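Local coordinates for tight junction protein ZO-3 (Homo sapiens, PDB 3KFV), which serves as a tight-junction scaffold of the MAGUK family, here its SH3 and guanylate kinase-like part, linking claudins, occludin and junctional adhesion molecules to the actin cytoskeleton, at residues Tyr6-Phe11 with Leu213-Tyr218; Gln160-Glu165 with Thr278-Leu283; Leu151-Asp156 with Phe225-Arg230; Leu139-Phe144 with Gln290-Ile295. All blocks are in the same frame, centred on the assembly; numbering follows the deposited sequence.

Interaction 1. Residues Tyr6-Phe11 with Leu213-Tyr218; sequences YIRTHF and LNYVQY
Two polar side chains of the SH3 strand 5-9 and the turn after it, R8 and H10, meet the C-terminal end of helix 207-215 in the guanylate kinase-like domain. R8 leaves the backbone with CG anti to N and bends at chi3 (72°), so that NH1 and NH2 both reach the carbonyl oxygen of Y215 end-on. NH2 stands 3.0 Å from Y215 O, nearly along the C=O axis, and NH1 3.1 Å from the same atom, above the carbonyl plane. Y215 O thus accepts two N-H groups at a helix end, where the partial negative charge would suit a guanidinium. Just beyond, Q217 takes a positive phi (72°) in a Schellman motif, and its amide lies stacked on one guanidinium face, Q217 CD 3.7 Å from R8 NH2. The third nitrogen, NE, is satisfied by a salt bridge to E135. H10 ND1 and Y215 OH share an almost straight hydrogen bond of 2.7 Å, the hydroxyl lying at the imidazole edge. NE2 on the far side of that ring bonds to E135, and Y215 OH also pairs with T126. An alanine in place of R8 would probably leave the Y215 carbonyl without these donors and E135 without its salt-bridge partner. Y131 stacks on H10, lies against R8 as a cation-pi partner and meets Y215 edge-to-face, while E135 belongs to strand 134-141, the neighbour of strand 5-9 in the antiparallel sheet that faces the helix end.

Interaction 2. Residues Gln160-Glu165 with Thr278-Leu283; sequences QKLTAE and TWYQEL
Y280 fills the gap between two crossed helices of the guanylate kinase-like alpha/beta fold, 155-165 and 278-290, whose short segments cross at -65° with axes 11.9 Å apart. With CG anti to the backbone N (chi1 -177°), the side chain sets out toward the other helix and touches three residues there. Its hydroxyl donates a hydrogen bond to E165 OE1 at 2.7 Å; the phenol and the carboxylate at the end of the extended E165 chain meet tip to tip, and OH arrives from above the carboxylate plane. The hydroxyl also lies 3.0 Å from K161 O, a carbonyl already taken by the helical N-H of E165. Over the face of the Y280 ring, toward its rim, runs the aliphatic chain of K161: CB comes within 3.5 Å of CE1 of Y280, and CD lies 4.2 Å above the ring plane. On the apolar flank L162 slides past the tyrosine in the opposite direction, its CD2 4.1 Å from CE1 of Y280. A second, looser touch joins L162 CD1 to L283 CD2 at 4.4 Å. A phenylalanine in place of Y280 would lose the hydroxyl, and E165 would probably lose its tie to the first turn of the partner helix. Farther out, W279 packs on I157 and A158 of helix 155-165 and on I270 and L272 of strand 268-272, while L162 rests on L202 of strand 200-203, so that both helices rest on the parallel sheet. Helix 278-290 holds both carboxylate oxygens of E165, since OE2 forms a salt bridge with K284 NZ.

Interaction 3. Residues Leu151-Asp156 with Phe225-Arg230; sequences LGPVAD and FIPESR
One face of the F225 ring carries a methyl group of V154: CG2 sits 4.0 Å from the ring centroid, 28° off the normal, a CH-pi contact in which the two side chains cross at about a right angle. The indole of W279 meets the same phenyl edge-to-face. Alongside, the puckered rings of P153 and P227 cross obliquely, CG of P153 3.5 Å from CG of P227, and P153 CD rests 3.4 Å from the carbonyl oxygen of F225. A single main-chain hydrogen bond ties the segments, F225 N to L151 O at 3.1 Å, its donor above the carbonyl plane. G152 follows with phi 115°; a side chain here would collide with F225 N and with the carbonyl of L151. This turn leads from strand 148-151 into helix 155-165, with V154 at the N-cap, a position that, following the first strand of the parallel sheet, probably corresponds to the P-loop of active guanylate kinases. Strands 148-151 and 221-227 are parallel neighbours, L151 pairing with V223 as well, and the F225 side chain touches I150 of strand 148-151 and I270 and L272 of strand 268-272, while S229 caps helix 230-240 through A232 N.

Interaction 4. Residues Leu139-Phe144 with Gln290-Ile295; sequences LREASF and QQTRPI
An antiparallel pairing of strands 134-141 and 294-298, which flank the guanylate kinase-like domain in sequence, adds two strands to the SH3 sheet, the split SH3 arrangement of MAGUK proteins. The firm part is the hydrogen-bonded pair R140-I295. R140 N gives a straight bond of 3.0 Å to I295 O (171°), and I295 N returns one to R140 O, approaching from above that carbonyl's plane. Next to it P294, which has no N-H to donate, lies beside E141 and closes on L139, CB to CB at 4.2 Å. The apolar packing gathers round I295: with chi1 at 60°, CG1 takes the crowded position between the backbone N and carbonyl carbon and carries CD1 to within 3.7 Å of A142 CB. F144 CZ lies 4.3 Å from the same CD1, and the methyl of A142 covers one face of the F144 ring near its rim. The other side is exposed and loose. There the extended chain of E141 lies along the backbone of T292, with CG of E141 near T292 O. T292 OG1 turns back to E289 O, and R293 forms a salt bridge with E289. Past this surface the chains are tied once more by Q291, bent at chi2, which receives R146 N at OE1 and donates through NE2 to F144 O, 3.1 Å away at 165°.

How the interactions relate
Interactions 1, 2 and 3 are buried, whereas interaction 4 lies at the surface. Interactions 1 and 4 share the antiparallel SH3 sheet through its neighbouring strands 5-9 and 134-141 and touch where the F144 ring packs against the carbonyls of Q217 and Y218. Interactions 2 and 3 lie wholly in the guanylate kinase-like domain, both use helix 155-165, and meet where W279 and L283 pack on F225. Chemistry follows place: a charged side chain grips a helix end between the domains, one buried phenol bridges two helices, mostly apolar groups line the parallel sheet, and main-chain bonds add the edge strand 294-298 to strand 134-141. Interactions 1 and 2 lie about 30 Å apart, centre to centre.

Interaction 1. Residues Tyr6-Phe11 with Leu213-Tyr218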
# COMPACT_ATOMS: atom_id res chain seq x y z
N TYR A 6 -9.45 5.01 -17.39
CA TYR A 6 -9.37 4.48 -16.03
C TYR A 6 -9.89 5.53 -15.06
O TYR A 6 -9.67 6.72 -15.24
CB TYR A 6 -7.94 4.09 -15.68
CG TYR A 6 -7.38 2.97 -16.54
CD1 TYR A 6 -7.71 1.64 -16.30
CD2 TYR A 6 -6.52 3.26 -17.59
CE1 TYR A 6 -7.20 0.62 -17.08
CE2 TYR A 6 -6.00 2.24 -18.38
CZ TYR A 6 -6.34 0.93 -18.13
OH TYR A 6 -5.81 -0.06 -18.93
N ILE A 7 -10.58 5.07 -14.03
CA ILE A 7 -11.20 5.99 -13.09
C ILE A 7 -10.86 5.58 -11.66
O ILE A 7 -10.79 4.39 -11.33
CB ILE A 7 -12.73 6.04 -13.30
CG1 ILE A 7 -13.23 7.48 -13.20
CG2 ILE A 7 -13.44 5.14 -12.32
CD1 ILE A 7 -12.84 8.34 -14.37
N ARG A 8 -10.63 6.58 -10.81
CA ARG A 8 -10.46 6.32 -9.39
C ARG A 8 -11.65 6.91 -8.62
O ARG A 8 -12.08 8.03 -8.87
CB ARG A 8 -9.14 6.90 -8.89
CG ARG A 8 -8.55 6.13 -7.73
CD ARG A 8 -7.10 6.51 -7.48
NE ARG A 8 -6.93 7.85 -6.91
CZ ARG A 8 -6.43 8.09 -5.70
NH1 ARG A 8 -6.06 7.08 -4.93
NH2 ARG A 8 -6.31 9.33 -5.26
N THR A 9 -12.21 6.12 -7.70
CA THR A 9 -13.43 6.50 -7.00
C THR A 9 -13.14 7.17 -5.65
O THR A 9 -12.32 6.68 -4.88
CB THR A 9 -14.35 5.28 -6.80
OG1 THR A 9 -13.69 4.31 -5.99
CG2 THR A 9 -14.69 4.63 -8.14
N HIS A 10 -13.81 8.28 -5.37
CA HIS A 10 -13.58 9.02 -4.14
C HIS A 10 -14.82 9.15 -3.26
O HIS A 10 -14.99 10.11 -2.51
CB HIS A 10 -12.98 10.39 -4.45
CG HIS A 10 -11.61 10.32 -5.04
ND1 HIS A 10 -10.47 10.17 -4.27
CD2 HIS A 10 -11.19 10.33 -6.33
CE1 HIS A 10 -9.41 10.11 -5.06
NE2 HIS A 10 -9.82 10.21 -6.32
N PHE A 11 -15.70 8.16 -3.36
CA PHE A 11 -16.81 8.03 -2.44
C PHE A 11 -17.18 6.56 -2.33
O PHE A 11 -16.74 5.74 -3.14
CB PHE A 11 -18.00 8.88 -2.90
CG PHE A 11 -18.53 8.52 -4.26
CD1 PHE A 11 -19.65 7.71 -4.39
CD2 PHE A 11 -17.90 8.98 -5.40
CE1 PHE A 11 -20.14 7.37 -5.64
CE2 PHE A 11 -18.38 8.65 -6.66
CZ PHE A 11 -19.50 7.84 -6.78
N LEU A 213 -1.34 6.13 2.54
CA LEU A 213 -0.28 6.37 1.57
C LEU A 213 -0.71 5.94 0.17
O LEU A 213 -0.42 6.62 -0.82
CB LEU A 213 1.01 5.65 1.97
CG LEU A 213 1.75 6.22 3.18
CD1 LEU A 213 2.72 5.20 3.74
CD2 LEU A 213 2.47 7.51 2.81
N ASN A 214 -1.39 4.80 0.09
CA ASN A 214 -1.96 4.38 -1.18
C ASN A 214 -2.93 5.43 -1.70
O ASN A 214 -2.99 5.69 -2.90
CB ASN A 214 -2.67 3.04 -1.03
CG ASN A 214 -1.71 1.88 -1.00
OD1 ASN A 214 -0.57 1.99 -1.43
ND2 ASN A 214 -2.17 0.74 -0.49
N TYR A 215 -3.68 6.05 -0.79
CA TYR A 215 -4.73 6.98 -1.18
C TYR A 215 -4.17 8.28 -1.76
O TYR A 215 -4.68 8.79 -2.76
CB TYR A 215 -5.66 7.28 0.00
CG TYR A 215 -6.91 8.01 -0.42
CD1 TYR A 215 -7.81 7.42 -1.30
CD2 TYR A 215 -7.20 9.28 0.06
CE1 TYR A 215 -8.96 8.08 -1.70
CE2 TYR A 215 -8.34 9.95 -0.33
CZ TYR A 215 -9.22 9.34 -1.21
OH TYR A 215 -10.35 9.99 -1.61
N VAL A 216 -3.14 8.83 -1.11
CA VAL A 216 -2.49 10.04 -1.63
C VAL A 216 -1.50 9.70 -2.73
O VAL A 216 -0.79 10.57 -3.22
CB VAL A 216 -1.77 10.84 -0.52
CG1 VAL A 216 -2.76 11.26 0.56
CG2 VAL A 216 -0.63 10.02 0.07
N GLN A 217 -1.45 8.42 -3.11
CA GLN A 217 -0.71 8.00 -4.30
C GLN A 217 0.82 8.03 -4.15
O GLN A 217 1.55 8.24 -5.12
CB GLN A 217 -1.16 8.80 -5.52
CG GLN A 217 -2.65 8.63 -5.80
CD GLN A 217 -3.07 9.20 -7.13
OE1 GLN A 217 -3.35 8.45 -8.07
NE2 GLN A 217 -3.10 10.53 -7.23
N TYR A 218 1.28 7.82 -2.92
CA TYR A 218 2.69 7.57 -2.65
C TYR A 218 2.97 6.10 -2.91
O TYR A 218 4.12 5.71 -3.10
CB TYR A 218 3.01 7.92 -1.21
CG TYR A 218 3.38 9.37 -1.02
CD1 TYR A 218 4.58 9.73 -0.42
CD2 TYR A 218 2.54 10.39 -1.46
CE1 TYR A 218 4.93 11.05 -0.26
CE2 TYR A 218 2.88 11.72 -1.30
CZ TYR A 218 4.08 12.05 -0.69
OH TYR A 218 4.44 13.37 -0.52

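Interaction 2. Residues Gln160-Glu165 with Thr278-Leu283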
# COMPACT_ATOMS: atom_id res chain seq x y z
N GLN A 160 17.57 -1.46 9.23
CA GLN A 160 18.90 -1.08 9.67
C GLN A 160 19.93 -1.50 8.63
O GLN A 160 20.81 -0.72 8.27
CB GLN A 160 19.23 -1.71 11.03
N LYS A 161 19.81 -2.73 8.14
CA LYS A 161 20.74 -3.24 7.15
C LYS A 161 20.72 -2.44 5.86
O LYS A 161 21.76 -2.24 5.22
CB LYS A 161 20.47 -4.72 6.87
CG LYS A 161 20.94 -5.67 7.96
CD LYS A 161 21.29 -7.04 7.38
CE LYS A 161 21.95 -7.93 8.42
NZ LYS A 161 23.13 -7.28 9.04
N LEU A 162 19.53 -1.97 5.47
CA LEU A 162 19.38 -1.21 4.24
C LEU A 162 20.09 0.14 4.29
O LEU A 162 20.83 0.51 3.38
CB LEU A 162 17.91 -0.99 3.91
CG LEU A 162 17.18 -2.19 3.33
CD1 LEU A 162 15.69 -1.90 3.21
CD2 LEU A 162 17.79 -2.57 1.99
N THR A 163 19.84 0.89 5.36
CA THR A 163 20.45 2.21 5.51
C THR A 163 21.94 2.11 5.81
O THR A 163 22.72 2.99 5.45
CB THR A 163 19.74 3.04 6.60
OG1 THR A 163 19.55 2.22 7.76
CG2 THR A 163 18.40 3.52 6.10
N ALA A 164 22.33 1.03 6.48
CA ALA A 164 23.73 0.83 6.85
C ALA A 164 24.55 0.50 5.62
O ALA A 164 25.71 0.88 5.50
CB ALA A 164 23.84 -0.28 7.88
N GLU A 165 23.92 -0.21 4.69
CA GLU A 165 24.61 -0.67 3.49
C GLU A 165 24.54 0.39 2.40
O GLU A 165 25.44 0.49 1.56
CB GLU A 165 23.98 -1.97 3.01
CG GLU A 165 24.62 -2.58 1.78
CD GLU A 165 23.97 -3.90 1.38
OE1 GLU A 165 23.19 -4.45 2.19
OE2 GLU A 165 24.24 -4.39 0.27
N THR A 278 19.53 -14.74 2.31
CA THR A 278 18.66 -14.91 1.15
C THR A 278 17.46 -13.97 1.14
O THR A 278 17.24 -13.26 0.16
CB THR A 278 18.25 -16.40 0.97
OG1 THR A 278 19.38 -17.14 0.47
CG2 THR A 278 17.11 -16.53 -0.02
N TRP A 279 16.69 -13.94 2.23
CA TRP A 279 15.51 -13.07 2.29
C TRP A 279 15.88 -11.60 2.10
O TRP A 279 15.11 -10.82 1.53
CB TRP A 279 14.75 -13.24 3.61
CG TRP A 279 15.51 -12.80 4.83
CD1 TRP A 279 16.24 -13.59 5.67
CD2 TRP A 279 15.61 -11.47 5.35
NE1 TRP A 279 16.78 -12.84 6.68
CE2 TRP A 279 16.41 -11.53 6.51
CE3 TRP A 279 15.09 -10.23 4.95
CZ2 TRP A 279 16.71 -10.40 7.28
CZ3 TRP A 279 15.39 -9.10 5.72
CH2 TRP A 279 16.19 -9.20 6.87
N TYR A 280 17.06 -11.23 2.58
CA TYR A 280 17.56 -9.87 2.45
C TYR A 280 17.94 -9.58 1.01
O TYR A 280 17.73 -8.47 0.52
CB TYR A 280 18.77 -9.67 3.37
CG TYR A 280 19.30 -8.26 3.35
CD1 TYR A 280 18.61 -7.23 3.97
CD2 TYR A 280 20.50 -7.95 2.71
CE1 TYR A 280 19.08 -5.94 3.95
CE2 TYR A 280 20.99 -6.66 2.69
CZ TYR A 280 20.27 -5.66 3.31
OH TYR A 280 20.75 -4.36 3.30
N GLN A 281 18.50 -10.58 0.33
CA GLN A 281 18.84 -10.46 -1.09
C GLN A 281 17.58 -10.25 -1.93
O GLN A 281 17.47 -9.27 -2.68
CB GLN A 281 19.59 -11.70 -1.57
CG GLN A 281 20.98 -11.88 -0.95
CD GLN A 281 21.95 -10.78 -1.37
OE1 GLN A 281 22.37 -9.97 -0.54
NE2 GLN A 281 22.30 -10.76 -2.65
N GLU A 282 16.63 -11.18 -1.81
CA GLU A 282 15.34 -11.05 -2.48
C GLU A 282 14.69 -9.70 -2.17
O GLU A 282 14.12 -9.06 -3.05
CB GLU A 282 14.42 -12.21 -2.11
CG GLU A 282 14.47 -13.36 -3.11
CD GLU A 282 14.08 -14.71 -2.52
OE1 GLU A 282 13.04 -14.81 -1.83
OE2 GLU A 282 14.83 -15.69 -2.77
N LEU A 283 14.80 -9.26 -0.92
CA LEU A 283 14.25 -7.97 -0.55
C LEU A 283 14.80 -6.89 -1.47
O LEU A 283 14.05 -6.21 -2.14
CB LEU A 283 14.57 -7.63 0.91
CG LEU A 283 14.15 -6.24 1.41
CD1 LEU A 283 12.69 -5.93 1.10
CD2 LEU A 283 14.42 -6.10 2.91

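Interaction 3. Residues Leu151-Asp156 with Phe225-Arg230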
# COMPACT_ATOMS: atom_id res chain seq x y z
N LEU A 151 6.82 -5.07 6.53
CA LEU A 151 5.94 -5.70 7.51
C LEU A 151 6.45 -7.09 7.82
O LEU A 151 7.08 -7.72 6.98
CB LEU A 151 4.51 -5.79 6.97
CG LEU A 151 3.87 -4.48 6.53
CD1 LEU A 151 2.49 -4.74 5.95
CD2 LEU A 151 3.80 -3.51 7.70
N GLY A 152 6.17 -7.57 9.02
CA GLY A 152 6.72 -8.84 9.46
C GLY A 152 7.67 -8.67 10.62
O GLY A 152 7.92 -7.56 11.07
N PRO A 153 8.23 -9.78 11.10
CA PRO A 153 9.01 -9.77 12.35
C PRO A 153 10.47 -9.37 12.17
O PRO A 153 11.28 -9.70 13.04
CB PRO A 153 8.93 -11.23 12.82
CG PRO A 153 8.01 -11.94 11.86
CD PRO A 153 8.06 -11.15 10.59
N VAL A 154 10.81 -8.70 11.07
CA VAL A 154 12.19 -8.26 10.86
C VAL A 154 12.28 -6.87 10.28
O VAL A 154 13.32 -6.48 9.75
CB VAL A 154 12.98 -9.21 9.95
CG1 VAL A 154 13.29 -10.51 10.68
CG2 VAL A 154 12.22 -9.47 8.65
N ALA A 155 11.19 -6.12 10.38
CA ALA A 155 11.17 -4.75 9.88
C ALA A 155 12.38 -3.99 10.40
O ALA A 155 13.08 -3.32 9.64
CB ALA A 155 9.88 -4.05 10.28
N ASP A 156 12.64 -4.11 11.70
CA ASP A 156 13.75 -3.39 12.32
C ASP A 156 15.10 -3.82 11.73
O ASP A 156 15.91 -2.97 11.34
CB ASP A 156 13.74 -3.54 13.85
CG ASP A 156 13.69 -5.00 14.30
OD1 ASP A 156 13.59 -5.91 13.45
OD2 ASP A 156 13.75 -5.23 15.53
N PHE A 225 7.21 -10.39 5.51
CA PHE A 225 8.10 -11.52 5.74
C PHE A 225 7.41 -12.62 6.54
O PHE A 225 6.94 -12.38 7.65
CB PHE A 225 9.36 -11.06 6.46
CG PHE A 225 10.25 -10.20 5.63
CD1 PHE A 225 11.13 -10.77 4.72
CD2 PHE A 225 10.22 -8.83 5.76
CE1 PHE A 225 11.96 -9.98 3.94
CE2 PHE A 225 11.05 -8.03 4.99
CZ PHE A 225 11.92 -8.61 4.08
N ILE A 226 7.38 -13.83 5.98
CA ILE A 226 6.68 -14.94 6.60
C ILE A 226 7.64 -15.82 7.39
O ILE A 226 8.57 -16.40 6.82
CB ILE A 226 5.97 -15.82 5.56
CG1 ILE A 226 5.35 -14.96 4.46
CG2 ILE A 226 4.89 -16.67 6.22
CD1 ILE A 226 4.77 -15.76 3.32
N PRO A 227 7.41 -15.93 8.71
CA PRO A 227 8.22 -16.75 9.61
C PRO A 227 7.85 -18.23 9.52
O PRO A 227 6.66 -18.55 9.49
CB PRO A 227 7.84 -16.23 11.01
CG PRO A 227 6.92 -15.05 10.78
CD PRO A 227 6.33 -15.24 9.43
N GLU A 228 8.85 -19.10 9.48
CA GLU A 228 8.63 -20.54 9.58
C GLU A 228 7.90 -20.87 10.87
O GLU A 228 6.78 -21.40 10.85
CB GLU A 228 9.96 -21.29 9.58
CG GLU A 228 10.45 -21.75 8.23
CD GLU A 228 11.88 -22.25 8.30
OE1 GLU A 228 12.55 -21.98 9.32
OE2 GLU A 228 12.34 -22.90 7.33
N SER A 229 8.54 -20.56 11.99
CA SER A 229 8.04 -20.92 13.30
C SER A 229 8.59 -19.99 14.37
O SER A 229 9.54 -19.24 14.12
CB SER A 229 8.43 -22.36 13.64
OG SER A 229 9.81 -22.57 13.43
N ARG A 230 8.00 -20.04 15.56
CA ARG A 230 8.46 -19.23 16.68
C ARG A 230 9.93 -19.52 17.03
O ARG A 230 10.71 -18.59 17.24
CB ARG A 230 7.56 -19.44 17.90
CG ARG A 230 6.11 -19.09 17.62
CD ARG A 230 5.21 -19.43 18.80
NE ARG A 230 3.82 -19.04 18.57
CZ ARG A 230 2.96 -19.73 17.82
NH1 ARG A 230 3.35 -20.84 17.20
NH2 ARG A 230 1.72 -19.29 17.67

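Interaction 4. Residues Leu139-Phe144 with Gln290-Ile295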
# COMPACT_ATOMS: atom_id res chain seq x y z
N LEU A 139 -1.50 5.21 -15.99
CA LEU A 139 -0.33 4.52 -15.42
C LEU A 139 0.99 5.14 -15.87
O LEU A 139 1.23 5.33 -17.07
CB LEU A 139 -0.34 3.04 -15.80
CG LEU A 139 -1.32 2.12 -15.06
CD1 LEU A 139 -1.30 0.74 -15.68
CD2 LEU A 139 -1.01 2.06 -13.57
N ARG A 140 1.86 5.45 -14.91
CA ARG A 140 3.20 5.92 -15.20
C ARG A 140 4.18 5.36 -14.19
O ARG A 140 3.81 4.99 -13.08
CB ARG A 140 3.27 7.45 -15.16
CG ARG A 140 2.42 8.17 -16.19
CD ARG A 140 2.99 8.07 -17.59
NE ARG A 140 2.36 9.03 -18.50
CZ ARG A 140 1.31 8.78 -19.27
NH1 ARG A 140 0.74 7.58 -19.27
NH2 ARG A 140 0.82 9.73 -20.06
N GLU A 141 5.45 5.29 -14.57
CA GLU A 141 6.51 4.93 -13.65
C GLU A 141 6.66 6.11 -12.70
O GLU A 141 6.58 7.26 -13.11
CB GLU A 141 7.80 4.72 -14.44
CG GLU A 141 8.85 3.91 -13.73
CD GLU A 141 10.05 3.64 -14.63
OE1 GLU A 141 9.89 3.72 -15.88
OE2 GLU A 141 11.15 3.36 -14.10
N ALA A 142 6.87 5.82 -11.42
CA ALA A 142 6.99 6.88 -10.43
C ALA A 142 8.14 7.81 -10.79
O ALA A 142 9.23 7.35 -11.17
CB ALA A 142 7.18 6.31 -9.04
N SER A 143 7.91 9.11 -10.67
CA SER A 143 8.95 10.09 -10.92
C SER A 143 9.56 10.46 -9.58
O SER A 143 10.04 11.57 -9.38
CB SER A 143 8.38 11.33 -11.59
OG SER A 143 7.37 11.90 -10.78
N PHE A 144 9.50 9.52 -8.65
CA PHE A 144 10.10 9.68 -7.33
C PHE A 144 10.38 8.30 -6.75
O PHE A 144 9.82 7.30 -7.22
CB PHE A 144 9.18 10.50 -6.41
CG PHE A 144 7.86 9.85 -6.14
CD1 PHE A 144 7.66 9.11 -4.99
CD2 PHE A 144 6.81 9.96 -7.04
CE1 PHE A 144 6.44 8.51 -4.73
CE2 PHE A 144 5.59 9.36 -6.78
CZ PHE A 144 5.41 8.63 -5.63
N GLN A 290 10.18 -3.32 -8.30
CA GLN A 290 8.87 -2.69 -8.18
C GLN A 290 8.96 -1.17 -8.27
O GLN A 290 7.96 -0.51 -8.49
CB GLN A 290 8.16 -3.14 -6.90
CG GLN A 290 7.91 -4.64 -6.88
CD GLN A 290 6.83 -5.05 -5.90
OE1 GLN A 290 6.24 -4.21 -5.22
NE2 GLN A 290 6.57 -6.35 -5.82
N GLN A 291 10.17 -0.63 -8.13
CA GLN A 291 10.39 0.80 -8.29
C GLN A 291 10.25 1.23 -9.75
O GLN A 291 10.03 2.40 -10.04
CB GLN A 291 11.78 1.20 -7.77
CG GLN A 291 12.22 2.58 -8.21
CD GLN A 291 11.37 3.66 -7.61
OE1 GLN A 291 10.95 3.56 -6.47
NE2 GLN A 291 11.10 4.71 -8.38
N THR A 292 10.38 0.27 -10.66
CA THR A 292 10.25 0.56 -12.08
C THR A 292 8.82 0.30 -12.59
O THR A 292 8.45 0.74 -13.68
CB THR A 292 11.25 -0.25 -12.93
OG1 THR A 292 10.86 -1.63 -12.97
CG2 THR A 292 12.68 -0.13 -12.37
N ARG A 293 8.02 -0.41 -11.79
CA ARG A 293 6.63 -0.70 -12.14
C ARG A 293 5.81 0.57 -12.15
O ARG A 293 5.96 1.43 -11.28
CB ARG A 293 6.00 -1.66 -11.13
CG ARG A 293 6.54 -3.09 -11.15
CD ARG A 293 5.55 -3.99 -10.45
NE ARG A 293 6.13 -5.25 -9.97
CZ ARG A 293 6.61 -6.20 -10.76
NH1 ARG A 293 6.61 -6.05 -12.08
NH2 ARG A 293 7.11 -7.32 -10.23
N PRO A 294 4.92 0.70 -13.14
CA PRO A 294 4.05 1.87 -13.31
C PRO A 294 2.94 1.92 -12.25
O PRO A 294 2.27 0.92 -11.99
CB PRO A 294 3.43 1.63 -14.69
CG PRO A 294 3.46 0.15 -14.83
CD PRO A 294 4.80 -0.21 -14.29
N ILE A 295 2.75 3.09 -11.65
CA ILE A 295 1.71 3.28 -10.66
C ILE A 295 0.62 4.23 -11.19
O ILE A 295 0.83 4.93 -12.19
CB ILE A 295 2.29 3.85 -9.36
CG1 ILE A 295 2.96 5.20 -9.61
CG2 ILE A 295 3.28 2.88 -8.76
CD1 ILE A 295 3.58 5.82 -8.38